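Local coordinates for proximal thread matrix protein 1 (Mytilus galloprovincialis, PDB 4CN9) that binds zinc ions and probably collagen, as a matrix protein of the mussel byssus built from two von Willebrand factor type A domains, at residues I255-A261 with Q296-F302; F302-A306 with Q335-G341; L275-F279 with F423-I429; G251-I255 with P292-Q296. All blocks are in the same frame, centred on the assembly; numbering follows the deposited sequence.

Contact 1: I255-A261 with Q296-F302; sequences IAFVFDA and QFAVVTF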
loop_
_atom_site.group_PDB
_atom_site.type_symbol
_atom_site.label_atom_id
_atom_site.label_comp_id
_atom_site.label_asym_id
_atom_site.label_seq_id
_atom_site.Cartn_x
_atom_site.Cartn_y
_atom_site.Cartn_z
ATOM N N ILE A 255 12.845 -9.440 -7.809
ATOM C CA ILE A 255 11.505 -10.012 -7.861
ATOM C C ILE A 255 11.528 -11.507 -7.605
ATOM O O ILE A 255 12.145 -12.265 -8.363
ATOM C CB ILE A 255 10.859 -9.849 -9.255
ATOM C CG1 ILE A 255 10.975 -8.413 -9.775
ATOM C CG2 ILE A 255 9.395 -10.284 -9.223
ATOM C CD1 ILE A 255 10.085 -7.459 -9.099
ATOM N N ALA A 256 10.815 -11.944 -6.578
ATOM C CA ALA A 256 10.717 -13.369 -6.297
ATOM C C ALA A 256 9.329 -13.931 -6.572
ATOM O O ALA A 256 8.330 -13.466 -6.002
ATOM C CB ALA A 256 11.144 -13.647 -4.861
ATOM N N PHE A 257 9.267 -14.932 -7.455
ATOM C CA PHE A 257 8.053 -15.724 -7.619
ATOM C C PHE A 257 8.048 -16.791 -6.543
ATOM O O PHE A 257 8.992 -17.561 -6.424
ATOM C CB PHE A 257 8.008 -16.421 -8.974
ATOM C CG PHE A 257 7.883 -15.483 -10.136
ATOM C CD1 PHE A 257 6.701 -14.819 -10.370
ATOM C CD2 PHE A 257 8.947 -15.290 -10.999
ATOM C CE1 PHE A 257 6.587 -13.956 -11.449
ATOM C CE2 PHE A 257 8.840 -14.437 -12.086
ATOM C CZ PHE A 257 7.658 -13.767 -12.309
ATOM N N VAL A 258 6.986 -16.824 -5.761
ATOM C CA VAL A 258 6.837 -17.826 -4.726
ATOM C C VAL A 258 5.583 -18.586 -5.089
ATOM O O VAL A 258 4.468 -18.081 -4.894
ATOM C CB VAL A 258 6.681 -17.182 -3.352
ATOM C CG1 VAL A 258 6.486 -18.244 -2.279
ATOM C CG2 VAL A 258 7.904 -16.301 -3.043
ATOM N N PHE A 259 5.749 -19.767 -5.670
ATOM C CA PHE A 259 4.588 -20.462 -6.202
ATOM C C PHE A 259 4.396 -21.936 -5.847
ATOM O O PHE A 259 5.334 -22.679 -5.562
ATOM C CB PHE A 259 4.472 -20.258 -7.706
ATOM C CG PHE A 259 5.519 -20.927 -8.524
ATOM C CD1 PHE A 259 5.331 -22.227 -8.997
ATOM C CD2 PHE A 259 6.659 -20.235 -8.923
ATOM C CE1 PHE A 259 6.291 -22.841 -9.795
ATOM C CE2 PHE A 259 7.621 -20.840 -9.726
ATOM C CZ PHE A 259 7.439 -22.145 -10.165
ATOM N N ASP A 260 3.115 -22.286 -5.869
ATOM C CA ASP A 260 2.564 -23.580 -5.544
ATOM C C ASP A 260 3.083 -24.622 -6.525
ATOM O O ASP A 260 2.985 -24.444 -7.740
ATOM C CB ASP A 260 1.043 -23.429 -5.649
ATOM C CG ASP A 260 0.271 -24.662 -5.261
ATOM O OD1 ASP A 260 0.854 -25.748 -5.045
ATOM O OD2 ASP A 260 -0.976 -24.515 -5.179
ATOM N N ALA A 261 3.658 -25.694 -5.987
ATOM C CA ALA A 261 4.138 -26.808 -6.811
ATOM C C ALA A 261 3.541 -28.135 -6.352
ATOM O O ALA A 261 4.087 -29.201 -6.635
ATOM C CB ALA A 261 5.663 -26.872 -6.798
ATOM N N GLN A 296 16.327 -8.425 -11.324
ATOM C CA GLN A 296 16.764 -9.772 -11.001
ATOM C C GLN A 296 15.548 -10.557 -10.558
ATOM O O GLN A 296 14.631 -9.994 -9.958
ATOM C CB GLN A 296 17.816 -9.714 -9.911
ATOM C CG GLN A 296 19.128 -9.152 -10.405
ATOM C CD GLN A 296 20.253 -9.287 -9.408
ATOM O OE1 GLN A 296 21.353 -9.709 -9.766
ATOM N NE2 GLN A 296 19.993 -8.932 -8.157
ATOM N N PHE A 297 15.530 -11.843 -10.891
ATOM C CA PHE A 297 14.418 -12.717 -10.547
ATOM C C PHE A 297 14.880 -13.922 -9.726
ATOM O O PHE A 297 16.005 -14.367 -9.856
ATOM C CB PHE A 297 13.739 -13.219 -11.825
ATOM C CG PHE A 297 12.845 -12.204 -12.473
ATOM C CD1 PHE A 297 11.541 -12.047 -12.056
ATOM C CD2 PHE A 297 13.311 -11.408 -13.498
ATOM C CE1 PHE A 297 10.704 -11.110 -12.653
ATOM C CE2 PHE A 297 12.480 -10.476 -14.099
ATOM C CZ PHE A 297 11.189 -10.317 -13.669
ATOM N N ALA A 298 13.994 -14.449 -8.890
ATOM C CA ALA A 298 14.252 -15.674 -8.140
ATOM C C ALA A 298 12.957 -16.490 -8.112
ATOM O O ALA A 298 11.864 -15.934 -8.283
ATOM C CB ALA A 298 14.698 -15.334 -6.720
ATOM N N VAL A 299 13.081 -17.796 -7.914
ATOM C CA VAL A 299 11.920 -18.666 -7.745
ATOM C C VAL A 299 12.037 -19.525 -6.481
ATOM O O VAL A 299 13.070 -20.180 -6.234
ATOM C CB VAL A 299 11.722 -19.595 -8.964
ATOM C CG1 VAL A 299 10.794 -20.763 -8.614
ATOM C CG2 VAL A 299 11.187 -18.809 -10.147
ATOM N N VAL A 300 10.959 -19.504 -5.694
ATOM C CA VAL A 300 10.755 -20.408 -4.565
ATOM C C VAL A 300 9.460 -21.149 -4.846
ATOM O O VAL A 300 8.488 -20.544 -5.264
ATOM C CB VAL A 300 10.601 -19.632 -3.245
ATOM C CG1 VAL A 300 10.249 -20.558 -2.081
ATOM C CG2 VAL A 300 11.876 -18.869 -2.925
ATOM N N THR A 301 9.450 -22.457 -4.651
ATOM C CA THR A 301 8.219 -23.210 -4.754
ATOM C C THR A 301 7.855 -23.827 -3.408
ATOM O O THR A 301 8.726 -24.015 -2.537
ATOM C CB THR A 301 8.308 -24.312 -5.822
ATOM O OG1 THR A 301 9.391 -25.186 -5.521
ATOM C CG2 THR A 301 8.527 -23.712 -7.190
ATOM N N PHE A 302 6.572 -24.135 -3.242
ATOM C CA PHE A 302 6.096 -24.768 -2.016
ATOM C C PHE A 302 5.092 -25.880 -2.290
ATOM O O PHE A 302 4.306 -25.808 -3.224
ATOM C CB PHE A 302 5.540 -23.746 -1.022
ATOM C CG PHE A 302 4.448 -22.871 -1.572
ATOM C CD1 PHE A 302 3.121 -23.270 -1.495
ATOM C CD2 PHE A 302 4.743 -21.639 -2.138
ATOM C CE1 PHE A 302 2.109 -22.470 -1.992
ATOM C CE2 PHE A 302 3.739 -20.825 -2.637
ATOM C CZ PHE A 302 2.423 -21.240 -2.575
#

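Contact 2: F302-A306 with Q335-G341; sequences FADRA and QTAIGDG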
loop_
_atom_site.group_PDB
_atom_site.type_symbol
_atom_site.label_atom_id
_atom_site.label_comp_id
_atom_site.label_asym_id
_atom_site.label_seq_id
_atom_site.Cartn_x
_atom_site.Cartn_y
_atom_site.Cartn_z
ATOM N N PHE A 302 6.572 -24.135 -3.242
ATOM C CA PHE A 302 6.096 -24.768 -2.016
ATOM C C PHE A 302 5.092 -25.880 -2.290
ATOM O O PHE A 302 4.306 -25.808 -3.224
ATOM C CB PHE A 302 5.540 -23.746 -1.022
ATOM C CG PHE A 302 4.448 -22.871 -1.572
ATOM C CD1 PHE A 302 3.121 -23.270 -1.495
ATOM C CD2 PHE A 302 4.743 -21.639 -2.138
ATOM C CE1 PHE A 302 2.109 -22.470 -1.992
ATOM C CE2 PHE A 302 3.739 -20.825 -2.637
ATOM C CZ PHE A 302 2.423 -21.240 -2.575
ATOM N N ALA A 303 5.196 -26.940 -1.496
ATOM C CA ALA A 303 4.216 -28.015 -1.489
ATOM C C ALA A 303 4.050 -28.344 -0.016
ATOM O O ALA A 303 3.536 -27.522 0.722
ATOM C CB ALA A 303 4.688 -29.196 -2.301
ATOM N N ASP A 304 4.504 -29.498 0.452
ATOM C CA ASP A 304 4.487 -29.708 1.908
ATOM C C ASP A 304 5.486 -28.790 2.608
ATOM O O ASP A 304 5.262 -28.373 3.740
ATOM C CB ASP A 304 4.768 -31.162 2.280
ATOM C CG ASP A 304 5.997 -31.697 1.624
ATOM O OD1 ASP A 304 6.251 -31.358 0.437
ATOM O OD2 ASP A 304 6.729 -32.441 2.313
ATOM N N ARG A 305 6.596 -28.486 1.934
ATOM C CA ARG A 305 7.610 -27.580 2.482
ATOM C C ARG A 305 8.025 -26.641 1.364
ATOM O O ARG A 305 7.340 -26.594 0.345
ATOM C CB ARG A 305 8.811 -28.374 3.018
ATOM C CG ARG A 305 8.488 -29.259 4.237
ATOM C CD ARG A 305 8.156 -28.436 5.471
ATOM N NE ARG A 305 7.903 -29.264 6.669
ATOM C CZ ARG A 305 6.701 -29.674 7.088
ATOM N NH1 ARG A 305 5.601 -29.374 6.412
ATOM N NH2 ARG A 305 6.599 -30.401 8.197
ATOM N N ALA A 306 9.112 -25.890 1.542
ATOM C CA ALA A 306 9.538 -24.928 0.516
ATOM C C ALA A 306 10.967 -25.171 0.024
ATOM O O ALA A 306 11.814 -25.678 0.760
ATOM C CB ALA A 306 9.374 -23.502 1.013
ATOM N N GLN A 335 -0.002 -30.716 -0.666
ATOM C CA GLN A 335 -0.087 -29.745 0.409
ATOM C C GLN A 335 0.408 -28.436 -0.182
ATOM O O GLN A 335 1.066 -28.434 -1.225
ATOM C CB GLN A 335 0.806 -30.140 1.585
ATOM C CG GLN A 335 0.269 -31.249 2.454
ATOM C CD GLN A 335 1.230 -31.589 3.570
ATOM O OE1 GLN A 335 1.745 -30.695 4.266
ATOM N NE2 GLN A 335 1.506 -32.881 3.738
ATOM N N THR A 336 0.098 -27.328 0.484
ATOM C CA THR A 336 0.549 -26.009 0.050
ATOM C C THR A 336 1.074 -25.205 1.254
ATOM O O THR A 336 0.314 -24.579 1.985
ATOM C CB THR A 336 -0.582 -25.206 -0.664
ATOM O OG1 THR A 336 -1.840 -25.463 -0.035
ATOM C CG2 THR A 336 -0.694 -25.602 -2.129
ATOM N N ALA A 337 2.382 -25.211 1.435
ATOM C CA ALA A 337 3.011 -24.512 2.545
ATOM C C ALA A 337 3.342 -23.071 2.156
ATOM O O ALA A 337 4.506 -22.733 1.919
ATOM C CB ALA A 337 4.265 -25.246 2.968
ATOM N N ILE A 338 2.310 -22.239 2.094
ATOM C CA ILE A 338 2.449 -20.819 1.741
ATOM C C ILE A 338 3.394 -20.151 2.722
ATOM O O ILE A 338 4.265 -19.374 2.323
ATOM C CB ILE A 338 1.078 -20.112 1.776
ATOM C CG1 ILE A 338 0.121 -20.734 0.761
ATOM C CG2 ILE A 338 1.198 -18.636 1.483
ATOM C CD1 ILE A 338 -1.320 -20.332 0.976
ATOM N N GLY A 339 3.237 -20.465 4.010
ATOM C CA GLY A 339 4.113 -19.914 5.029
ATOM C C GLY A 339 5.585 -20.221 4.825
ATOM O O GLY A 339 6.456 -19.349 4.973
ATOM N N ASP A 340 5.878 -21.469 4.497
ATOM C CA ASP A 340 7.265 -21.890 4.259
ATOM C C ASP A 340 7.858 -21.181 3.036
ATOM O O ASP A 340 9.028 -20.778 3.047
ATOM C CB ASP A 340 7.320 -23.399 4.049
ATOM C CG ASP A 340 7.130 -24.177 5.333
ATOM O OD1 ASP A 340 6.054 -24.054 5.967
ATOM O OD2 ASP A 340 8.071 -24.919 5.701
ATOM N N GLY A 341 7.051 -21.042 1.985
ATOM C CA GLY A 341 7.460 -20.311 0.789
ATOM C C GLY A 341 7.914 -18.893 1.097
ATOM O O GLY A 341 8.955 -18.437 0.630
HETATM O O HOH W 1 2.857 -30.770 7.355
HETATM O O HOH W 2 10.517 -25.617 4.222
#

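Contact 3: L275-F279 with F423-I429; sequences LMKNF and FDKLSKI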
loop_
_atom_site.group_PDB
_atom_site.type_symbol
_atom_site.label_atom_id
_atom_site.label_comp_id
_atom_site.label_asym_id
_atom_site.label_seq_id
_atom_site.Cartn_x
_atom_site.Cartn_y
_atom_site.Cartn_z
ATOM N N LEU A 275 0.476 -23.519 -17.660
ATOM C CA LEU A 275 -0.201 -22.233 -17.792
ATOM C C LEU A 275 0.358 -21.246 -16.753
ATOM O O LEU A 275 0.604 -20.071 -17.045
ATOM C CB LEU A 275 -1.715 -22.397 -17.651
ATOM C CG LEU A 275 -2.453 -23.004 -18.855
ATOM C CD1 LEU A 275 -3.898 -23.294 -18.500
ATOM C CD2 LEU A 275 -2.374 -22.089 -20.073
ATOM N N MET A 276 0.587 -21.743 -15.545
ATOM C CA MET A 276 1.163 -20.929 -14.486
ATOM C C MET A 276 2.599 -20.508 -14.816
ATOM O O MET A 276 2.975 -19.345 -14.632
ATOM C CB MET A 276 1.096 -21.695 -13.149
ATOM C CG MET A 276 1.540 -20.883 -11.939
ATOM S SD MET A 276 1.486 -21.882 -10.414
ATOM C CE MET A 276 2.648 -23.160 -10.834
ATOM N N LYS A 277 3.403 -21.431 -15.333
ATOM C CA LYS A 277 4.751 -21.076 -15.765
ATOM C C LYS A 277 4.732 -20.013 -16.865
ATOM O O LYS A 277 5.526 -19.066 -16.839
ATOM C CB LYS A 277 5.508 -22.309 -16.245
ATOM C CG LYS A 277 5.864 -23.287 -15.151
ATOM C CD LYS A 277 6.419 -24.563 -15.770
ATOM C CE LYS A 277 7.136 -25.413 -14.758
ATOM N NZ LYS A 277 7.561 -26.717 -15.372
ATOM N N ASN A 278 3.829 -20.155 -17.836
ATOM C CA ASN A 278 3.754 -19.183 -18.921
ATOM C C ASN A 278 3.401 -17.801 -18.384
ATOM O O ASN A 278 3.895 -16.795 -18.876
ATOM C CB ASN A 278 2.731 -19.604 -19.975
ATOM C CG ASN A 278 3.178 -20.818 -20.789
ATOM O OD1 ASN A 278 4.314 -21.290 -20.675
ATOM N ND2 ASN A 278 2.279 -21.315 -21.631
ATOM N N PHE A 279 2.548 -17.755 -17.365
ATOM C CA PHE A 279 2.174 -16.487 -16.745
ATOM C C PHE A 279 3.422 -15.808 -16.175
ATOM O O PHE A 279 3.672 -14.635 -16.424
ATOM C CB PHE A 279 1.106 -16.763 -15.679
ATOM C CG PHE A 279 0.700 -15.570 -14.851
ATOM C CD1 PHE A 279 -0.145 -14.610 -15.358
ATOM C CD2 PHE A 279 1.102 -15.461 -13.535
ATOM C CE1 PHE A 279 -0.545 -13.537 -14.588
ATOM C CE2 PHE A 279 0.695 -14.384 -12.752
ATOM C CZ PHE A 279 -0.132 -13.434 -13.279
ATOM N N PHE A 423 -6.672 -21.511 -14.335
ATOM C CA PHE A 423 -5.348 -21.143 -14.802
ATOM C C PHE A 423 -5.393 -20.507 -16.195
ATOM O O PHE A 423 -4.562 -19.672 -16.519
ATOM C CB PHE A 423 -4.442 -22.368 -14.758
ATOM C CG PHE A 423 -4.042 -22.763 -13.353
ATOM C CD1 PHE A 423 -4.855 -23.577 -12.588
ATOM C CD2 PHE A 423 -2.855 -22.294 -12.799
ATOM C CE1 PHE A 423 -4.489 -23.927 -11.294
ATOM C CE2 PHE A 423 -2.487 -22.629 -11.516
ATOM C CZ PHE A 423 -3.297 -23.454 -10.763
ATOM N N ASP A 424 -6.388 -20.880 -17.000
ATOM C CA ASP A 424 -6.561 -20.283 -18.315
ATOM C C ASP A 424 -6.879 -18.791 -18.192
ATOM O O ASP A 424 -6.595 -18.014 -19.103
ATOM C CB ASP A 424 -7.709 -20.970 -19.067
ATOM C CG ASP A 424 -7.415 -22.429 -19.388
ATOM O OD1 ASP A 424 -7.582 -23.301 -18.503
ATOM O OD2 ASP A 424 -7.040 -22.699 -20.538
ATOM N N LYS A 425 -7.481 -18.391 -17.075
ATOM C CA LYS A 425 -7.885 -16.996 -16.904
ATOM C C LYS A 425 -6.817 -16.132 -16.231
ATOM O O LYS A 425 -7.073 -14.975 -15.918
ATOM C CB LYS A 425 -9.220 -16.913 -16.158
ATOM C CG LYS A 425 -10.322 -17.754 -16.821
ATOM C CD LYS A 425 -11.710 -17.115 -16.769
ATOM C CE LYS A 425 -12.129 -16.766 -15.348
ATOM N NZ LYS A 425 -13.603 -16.506 -15.220
ATOM N N LEU A 426 -5.613 -16.672 -16.039
ATOM C CA LEU A 426 -4.512 -15.862 -15.514
ATOM C C LEU A 426 -4.230 -14.675 -16.428
ATOM O O LEU A 426 -3.823 -13.622 -15.962
ATOM C CB LEU A 426 -3.242 -16.687 -15.282
ATOM C CG LEU A 426 -3.181 -17.470 -13.972
ATOM C CD1 LEU A 426 -1.994 -18.414 -13.965
ATOM C CD2 LEU A 426 -3.126 -16.532 -12.759
ATOM N N SER A 427 -4.485 -14.830 -17.725
ATOM C CA SER A 427 -4.287 -13.734 -18.675
ATOM C C SER A 427 -5.127 -12.503 -18.304
ATOM O O SER A 427 -4.718 -11.357 -18.519
ATOM C CB SER A 427 -4.657 -14.203 -20.081
ATOM O OG SER A 427 -6.040 -14.521 -20.143
ATOM N N LYS A 428 -6.300 -12.746 -17.739
ATOM C CA LYS A 428 -7.210 -11.685 -17.322
ATOM C C LYS A 428 -6.631 -10.731 -16.264
ATOM O O LYS A 428 -7.085 -9.603 -16.153
ATOM C CB LYS A 428 -8.517 -12.311 -16.811
ATOM C CG LYS A 428 -9.262 -11.507 -15.744
ATOM C CD LYS A 428 -10.565 -12.205 -15.283
ATOM C CE LYS A 428 -10.350 -13.186 -14.112
ATOM N NZ LYS A 428 -10.222 -12.525 -12.767
ATOM N N ILE A 429 -5.648 -11.175 -15.476
ATOM C CA ILE A 429 -5.099 -10.334 -14.403
ATOM C C ILE A 429 -3.673 -9.875 -14.702
ATOM O O ILE A 429 -3.081 -9.125 -13.933
ATOM C CB ILE A 429 -5.089 -11.062 -13.020
ATOM C CG1 ILE A 429 -4.079 -12.201 -13.010
ATOM C CG2 ILE A 429 -6.485 -11.545 -12.644
ATOM C CD1 ILE A 429 -3.991 -12.924 -11.672
#

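Contact 4: G251-I255 with P292-Q296; sequences GHADI and PDGTQ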
loop_
_atom_site.group_PDB
_atom_site.type_symbol
_atom_site.label_atom_id
_atom_site.label_comp_id
_atom_site.label_asym_id
_atom_site.label_seq_id
_atom_site.Cartn_x
_atom_site.Cartn_y
_atom_site.Cartn_z
ATOM N N GLY A 251 13.296 -0.167 -14.005
ATOM C CA GLY A 251 14.002 0.225 -12.804
ATOM C C GLY A 251 14.889 -0.893 -12.302
ATOM O O GLY A 251 15.002 -1.948 -12.925
ATOM N N HIS A 252 15.533 -0.664 -11.170
ATOM C CA HIS A 252 16.225 -1.739 -10.489
ATOM C C HIS A 252 15.229 -2.376 -9.516
ATOM O O HIS A 252 14.643 -1.696 -8.660
ATOM C CB HIS A 252 17.466 -1.217 -9.758
ATOM C CG HIS A 252 18.542 -0.723 -10.674
ATOM N ND1 HIS A 252 19.721 -1.407 -10.873
ATOM C CD2 HIS A 252 18.614 0.386 -11.449
ATOM C CE1 HIS A 252 20.476 -0.742 -11.729
ATOM N NE2 HIS A 252 19.827 0.350 -12.094
ATOM N N ALA A 253 15.009 -3.676 -9.674
ATOM C CA ALA A 253 14.133 -4.416 -8.771
ATOM C C ALA A 253 14.597 -5.864 -8.592
ATOM O O ALA A 253 15.241 -6.442 -9.478
ATOM C CB ALA A 253 12.709 -4.376 -9.267
ATOM N N ASP A 254 14.281 -6.426 -7.425
ATOM C CA ASP A 254 14.542 -7.843 -7.125
ATOM C C ASP A 254 13.186 -8.508 -6.923
ATOM O O ASP A 254 12.458 -8.162 -5.984
ATOM C CB ASP A 254 15.367 -8.012 -5.852
ATOM C CG ASP A 254 16.839 -7.626 -6.023
ATOM O OD1 ASP A 254 17.402 -7.687 -7.151
ATOM O OD2 ASP A 254 17.433 -7.273 -4.985
ATOM N N ILE A 255 12.845 -9.440 -7.809
ATOM C CA ILE A 255 11.505 -10.012 -7.861
ATOM C C ILE A 255 11.528 -11.507 -7.605
ATOM O O ILE A 255 12.145 -12.265 -8.363
ATOM C CB ILE A 255 10.859 -9.849 -9.255
ATOM C CG1 ILE A 255 10.975 -8.413 -9.775
ATOM C CG2 ILE A 255 9.395 -10.284 -9.223
ATOM C CD1 ILE A 255 10.085 -7.459 -9.099
ATOM N N PRO A 292 22.032 -7.810 -13.011
ATOM C CA PRO A 292 22.523 -6.893 -11.974
ATOM C C PRO A 292 22.331 -5.430 -12.339
ATOM O O PRO A 292 22.321 -4.591 -11.446
ATOM C CB PRO A 292 24.021 -7.232 -11.878
ATOM C CG PRO A 292 24.143 -8.605 -12.458
ATOM C CD PRO A 292 23.085 -8.714 -13.497
ATOM N N ASP A 293 22.159 -5.132 -13.623
ATOM C CA ASP A 293 21.978 -3.755 -14.070
ATOM C C ASP A 293 20.512 -3.400 -14.219
ATOM O O ASP A 293 20.179 -2.293 -14.634
ATOM C CB ASP A 293 22.654 -3.531 -15.426
ATOM C CG ASP A 293 24.152 -3.551 -15.336
ATOM O OD1 ASP A 293 24.679 -3.131 -14.280
ATOM O OD2 ASP A 293 24.793 -3.982 -16.318
ATOM N N GLY A 294 19.629 -4.343 -13.926
ATOM C CA GLY A 294 18.207 -4.071 -14.021
ATOM C C GLY A 294 17.433 -4.919 -13.040
ATOM O O GLY A 294 17.592 -4.790 -11.828
ATOM N N THR A 295 16.610 -5.806 -13.579
ATOM C CA THR A 295 15.712 -6.608 -12.767
ATOM C C THR A 295 16.274 -8.004 -12.576
ATOM O O THR A 295 16.662 -8.690 -13.534
ATOM C CB THR A 295 14.347 -6.702 -13.436
ATOM O OG1 THR A 295 13.956 -5.394 -13.860
ATOM C CG2 THR A 295 13.300 -7.292 -12.471
ATOM N N GLN A 296 16.327 -8.425 -11.324
ATOM C CA GLN A 296 16.764 -9.772 -11.001
ATOM C C GLN A 296 15.548 -10.557 -10.558
ATOM O O GLN A 296 14.631 -9.994 -9.958
ATOM C CB GLN A 296 17.816 -9.714 -9.911
ATOM C CG GLN A 296 19.128 -9.152 -10.405
ATOM C CD GLN A 296 20.253 -9.287 -9.408
ATOM O OE1 GLN A 296 21.353 -9.709 -9.766
ATOM N NE2 GLN A 296 19.993 -8.932 -8.157
HETATM O O HOH W 3 12.754 -3.188 -12.692
#

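Contact 1: I255-A261 with Q296-F302
The Phe302 ring packs flat against the backbone of the partner strand: Asp260 N stands over one face toward the rim, Asp260 CA is 3.9 Å from the centroid of the Phe302 ring in a CH-pi contact, and Val258 O sits at the ring edge. Phe302 is brought there by its first torsion (chi1 56°), which sets CG between the backbone N and the carbonyl carbon and turns the ring across the neighbouring strand. On the other side of the sheet Phe259 offers one face to the methyl CG2 of Thr301, 3.7 Å from the Phe259 centroid, while Val299 CG1 packs at 3.4 Å from Phe259 CE2. Farther along that same side the rings of Phe257 and Phe297 are almost parallel, with planes at 7°, yet slid so far that they barely overlap; Phe257 CE2 meets Phe297 CD1 at 3.6 Å. Ile255 lies alongside Phe297, its CB against CD1 and CE1.

Seven backbone hydrogen bonds zip the strands together in parallel register, pairing Ile255 with Phe297 through Asp260 with Phe302. Val300 N to Phe257 O is nearly straight (174°), and the ladder runs on to Ala261 N, 2.8 Å from Phe302 O.

These are neighbouring parallel strands of a Rossmann-like von Willebrand factor A sheet, joined by a beta-alpha-beta crossover through helix 272-285, with strand 306-310 beyond 295-302. That helix packs on Phe257 and Phe259, helix 338-349 on Ala298, Val300 and Phe302, and strand 362-369 hydrogen-bonds along the other edge of 255-260.

Contact 2: F302-A306 with Q335-G341
Phe302 and Ile338 lie side by side and point the same way where a loop of the von Willebrand factor A fold, between strands 295-302 and 306-310, meets the start of helix 338-349. Ile338 CA stands over the centre of the Phe302 ring, 4.1 Å from its centroid and 12° off the normal, and Ile338 CG1 reaches Phe302 CE1. Thr336 crosses the ring obliquely, with its hydroxyl bonded to Gln372 O. At the ring's root, Phe302 CB is 3.3 Å from Ala337 O. Gly341 CA comes near the ring at a slant, and a beta-carbon there would collide with Phe302 CD2.

Ala337, the N-cap residue and centre of an inverse gamma turn, gives its N-H to Ala303 O at 2.7 Å, in the carbonyl plane though bent at the hydrogen (132°). Its methyl rests against the carbonyl oxygens of Ala303 and Asp304. Ala306 CB packs on Asp340 CB at 3.7 Å.

Toward solvent, Gln335 lays its amide along Asp304 CB; its OE1 is also bonded to Asn374. The chain of Arg305, bent at chi2 (-68°), returns NH1 to Asp304 O, 2.9 Å away, and a water in the guanidinium plane links Arg305 NH1 to Gln335 OE1.

Contact 3: L275-F279 with F423-I429
Leu426 sits over the ring of Phe279, its CD2 methyl 4.2 Å from the Phe279 centroid and only 3° off the ring normal, which places this CH-pi contact squarely over the centre of one face. The two side chains cross at about a right angle. Leu426 CB adds a contact at 3.7 Å with Phe279 CD1, and Leu426 CD1 reaches back to Phe279 CB. Ile429 comes to the far end of the ring, CG1 at 4.1 Å from Phe279 CE1. The ring extends to these partners because its CG is anti to the backbone N (chi1 175°).

The contact joins helix 272-285 to the chain following strand 417-420 on one side of the von Willebrand factor A sheet. One turn earlier in the helix, Met276 lies alongside Phe423, with Met276 CB 4.0 Å from Phe423 CD2. Leu275 CD1 packs on Phe423 CB at 3.9 Å and meets the carboxylate of solvent-exposed Asp424. With the Phe279 ring cut back to an alanine, Leu426 CD2 is likely to lose the face it packs on and a gap to open beside Ile429.

On the sheet side, Phe279 and Ile429 both touch Ile396 of strand 391-398, while Phe423 and Leu426 share Val398. Ile265, in a loop, touches both Met276 and Phe423.

Contact 4: G251-I255 with P292-Q296
Ala253 O accepts the N-H of Gln296 at 2.9 Å in a bond that is nearly straight (166°), and Ile255 N continues the pattern by bonding to Gln296 O. This is the opening of a parallel pairing in the von Willebrand factor A sheet, between the two strands, 253-260 and 295-302, of a beta-alpha-beta unit whose helix is 272-285. Asp254 and Gln296 form a parallel bridge with CA atoms 4.9 Å apart. Ala253 N lies 3.5 Å from Gly294 O, which accepts a hydrogen bond from Arg358.

Among the side chains, Asp254 and Gln296 lie side by side and point the same way. Gln296 has CG anti to the carbonyl carbon (chi1 -71°) and an extended chain beyond it, which carries NE2 alongside Asp254. Gln296 NE2 donates to the syn side of Asp254 OD1 at 3.0 Å. The donor is 33° out of the carboxylate plane, while the oxygen lies close to the amide plane. Asp254 OD1 also takes a salt bridge from Arg358, and Gln296 OE1 accepts from Lys313, so the amide ties the aspartate to a second basic residue. A leucine in place of Gln296 would probably leave Asp254 OD1 without its amide donor and Lys313 without this acceptor.

On the other side of the sheet Ile255 CG1 packs against Thr295 CG2 at 3.7 Å, the two side chains crossing at a slant. His252, at the exposed end, brings CE1 to 3.3 Å from Asp293 O. A water joins the two segments here, 2.6 Å from Gly251 O and 2.8 Å from Thr295 OG1.

Contacts 1 and 4 hold the same two strands, 253-260 and 295-302, and share Ile255 and Gln296. Contact 1 is wholly buried, with aromatic and aliphatic side chains on both sides of its backbone ladder, whereas contact 4 at the start of the strands turns polar and includes exposed residues. Contact 2 takes over where contact 1 closes: Phe302 serves both, and buried packing gives way to water bridges at the loop's rim. Contact 3 is mostly buried and joined by apolar side chains, without hydrogen bonds between its segments; it meets contact 1 where Met276 CE packs on Phe259 CD1 at 3.4 Å. Contacts 2 and 3 do not touch.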